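Local atomic coordinates of titin (Homo sapiens, PDB entry 2A38), a protein that serves as a giant elastic scaffold of the muscle sarcomere, the part described being the N-terminal tandem of two immunoglobulin domains, Z1 and Z2. Residues Phe106-Gln111 with Arg122-Val127. Numbering follows the deposited sequence.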
# COMPACT_ATOMS: atom_id res chain seq x y z
N PHE A 106 11.74 11.25 -0.06
CA PHE A 106 11.77 12.18 1.06
C PHE A 106 10.59 13.13 1.00
O PHE A 106 10.60 14.07 0.22
CB PHE A 106 13.06 12.99 1.07
CG PHE A 106 14.25 12.21 1.49
CD1 PHE A 106 15.09 11.63 0.56
CD2 PHE A 106 14.51 12.00 2.84
CE1 PHE A 106 16.16 10.85 0.96
CE2 PHE A 106 15.58 11.23 3.24
CZ PHE A 106 16.40 10.65 2.31
N VAL A 107 9.58 12.86 1.82
CA VAL A 107 8.40 13.72 1.86
C VAL A 107 8.89 14.99 2.52
O VAL A 107 8.54 16.10 2.10
CB VAL A 107 7.29 13.08 2.72
CG1 VAL A 107 6.13 14.05 2.88
CG2 VAL A 107 6.81 11.79 2.07
N GLN A 108 9.70 14.83 3.56
CA GLN A 108 10.30 15.95 4.27
C GLN A 108 11.82 15.75 4.21
O GLN A 108 12.35 14.73 4.68
CB GLN A 108 9.87 15.98 5.73
CG GLN A 108 10.43 17.18 6.48
CD GLN A 108 10.19 17.09 7.97
OE1 GLN A 108 9.27 16.41 8.42
NE2 GLN A 108 11.01 17.80 8.74
N ARG A 109 12.51 16.72 3.61
CA ARG A 109 13.95 16.68 3.45
C ARG A 109 14.68 17.46 4.52
O ARG A 109 14.08 18.24 5.26
CB ARG A 109 14.32 17.27 2.09
CG ARG A 109 13.89 16.45 0.91
CD ARG A 109 14.21 17.14 -0.40
NE ARG A 109 14.13 16.21 -1.52
CZ ARG A 109 13.93 16.56 -2.79
NH1 ARG A 109 13.78 17.84 -3.11
NH2 ARG A 109 13.88 15.64 -3.74
N LEU A 110 15.99 17.25 4.60
CA LEU A 110 16.83 17.97 5.55
C LEU A 110 16.90 19.42 5.07
O LEU A 110 16.85 19.68 3.87
CB LEU A 110 18.26 17.42 5.55
CG LEU A 110 18.61 16.06 6.15
CD1 LEU A 110 20.12 15.84 6.02
CD2 LEU A 110 18.20 16.03 7.61
N GLN A 111 17.01 20.36 6.00
CA GLN A 111 17.12 21.77 5.63
C GLN A 111 18.35 22.36 6.29
O GLN A 111 18.63 22.08 7.45
CB GLN A 111 15.88 22.55 6.08
CG GLN A 111 14.61 22.20 5.32
CD GLN A 111 13.43 23.07 5.76
OE1 GLN A 111 13.45 24.29 5.58
NE2 GLN A 111 12.40 22.44 6.33
N ARG A 122 17.58 20.40 15.72
CA ARG A 122 16.92 19.17 15.30
C ARG A 122 16.81 19.14 13.78
O ARG A 122 16.28 20.08 13.18
CB ARG A 122 15.53 19.03 15.92
CG ARG A 122 14.81 17.74 15.58
CD ARG A 122 14.16 17.16 16.81
NE ARG A 122 13.62 18.24 17.64
CZ ARG A 122 13.35 18.14 18.94
NH1 ARG A 122 12.87 19.19 19.60
NH2 ARG A 122 13.55 17.00 19.59
N LEU A 123 17.34 18.09 13.18
CA LEU A 123 17.28 17.90 11.74
C LEU A 123 16.35 16.71 11.51
O LEU A 123 16.62 15.61 12.01
CB LEU A 123 18.68 17.60 11.20
CG LEU A 123 19.77 18.61 11.57
CD1 LEU A 123 21.14 18.12 11.14
CD2 LEU A 123 19.45 19.94 10.91
N GLN A 124 15.27 16.91 10.77
CA GLN A 124 14.32 15.82 10.50
C GLN A 124 14.08 15.52 9.04
O GLN A 124 14.24 16.38 8.17
CB GLN A 124 12.95 16.13 11.10
CG GLN A 124 12.90 16.29 12.59
CD GLN A 124 11.47 16.19 13.09
OE1 GLN A 124 10.53 16.58 12.40
NE2 GLN A 124 11.31 15.67 14.30
N VAL A 125 13.63 14.29 8.80
CA VAL A 125 13.28 13.82 7.48
C VAL A 125 12.10 12.86 7.63
O VAL A 125 11.92 12.23 8.68
CB VAL A 125 14.45 13.03 6.81
CG1 VAL A 125 15.65 13.93 6.61
CG2 VAL A 125 14.82 11.82 7.66
N ARG A 126 11.28 12.77 6.61
CA ARG A 126 10.16 11.83 6.61
C ARG A 126 10.36 11.04 5.32
O ARG A 126 10.42 11.61 4.24
CB ARG A 126 8.81 12.56 6.58
CG ARG A 126 7.64 11.59 6.53
CD ARG A 126 6.31 12.30 6.61
NE ARG A 126 5.96 12.70 7.97
CZ ARG A 126 5.60 11.85 8.93
NH1 ARG A 126 5.54 10.54 8.69
NH2 ARG A 126 5.30 12.31 10.14
N VAL A 127 10.51 9.72 5.45
CA VAL A 127 10.77 8.87 4.29
C VAL A 127 9.73 7.79 4.08
O VAL A 127 9.27 7.16 5.04
CB VAL A 127 12.14 8.16 4.42
CG1 VAL A 127 12.43 7.37 3.16
CG2 VAL A 127 13.23 9.16 4.69
O HOH W 1 13.52 19.10 7.71
O HOH W 2 15.71 19.30 8.98
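Phe106, Leu110 and Val125 make the dense side of the contact between Phe106-Gln111 and Arg122-Val127. With CG beside its own backbone N (chi1 -72°), Leu110 lies along Val125, its CD2 3.5 Å from Val125 CG1, tighter than usual for two carbons, while the same methyl reaches Leu123 CB. Further along, the Phe106 ring runs alongside two valines: Val125 CB sits at its edge, and Val127 CG2 approaches CE2 obliquely to 3.5 Å. Val176, on strand 172-180 of the facing sheet, touches Phe106, Leu110 and Val125, so the three share the interior of an immunoglobulin I-set β-sandwich. An alanine in place of Phe106 would probably loosen this packing, losing the ring's contacts with both valines and with Val176.

Where the chain turns its corner at Val107 toward the other sheet, a classic β bulge sets Val107 and Gln108 against Arg126. Arg126 O accepts a hydrogen bond from Val107 N at 2.9 Å, nearly along the C=O axis, and a weak one from Gln108 N, whereas Arg126 N returns a hydrogen bond to a lone pair of Gln108 O at 3.0 Å.

Past the bulge the backbones part and water takes over. One molecule donates to Arg109 O and Gln124 O and accepts from Gln108 NE2, whose extended side chain crosses Gln124 obliquely, the amide planes 50° apart; a second accepts from Gln124 N at 3.0 Å and, weakly, from Gln111 N.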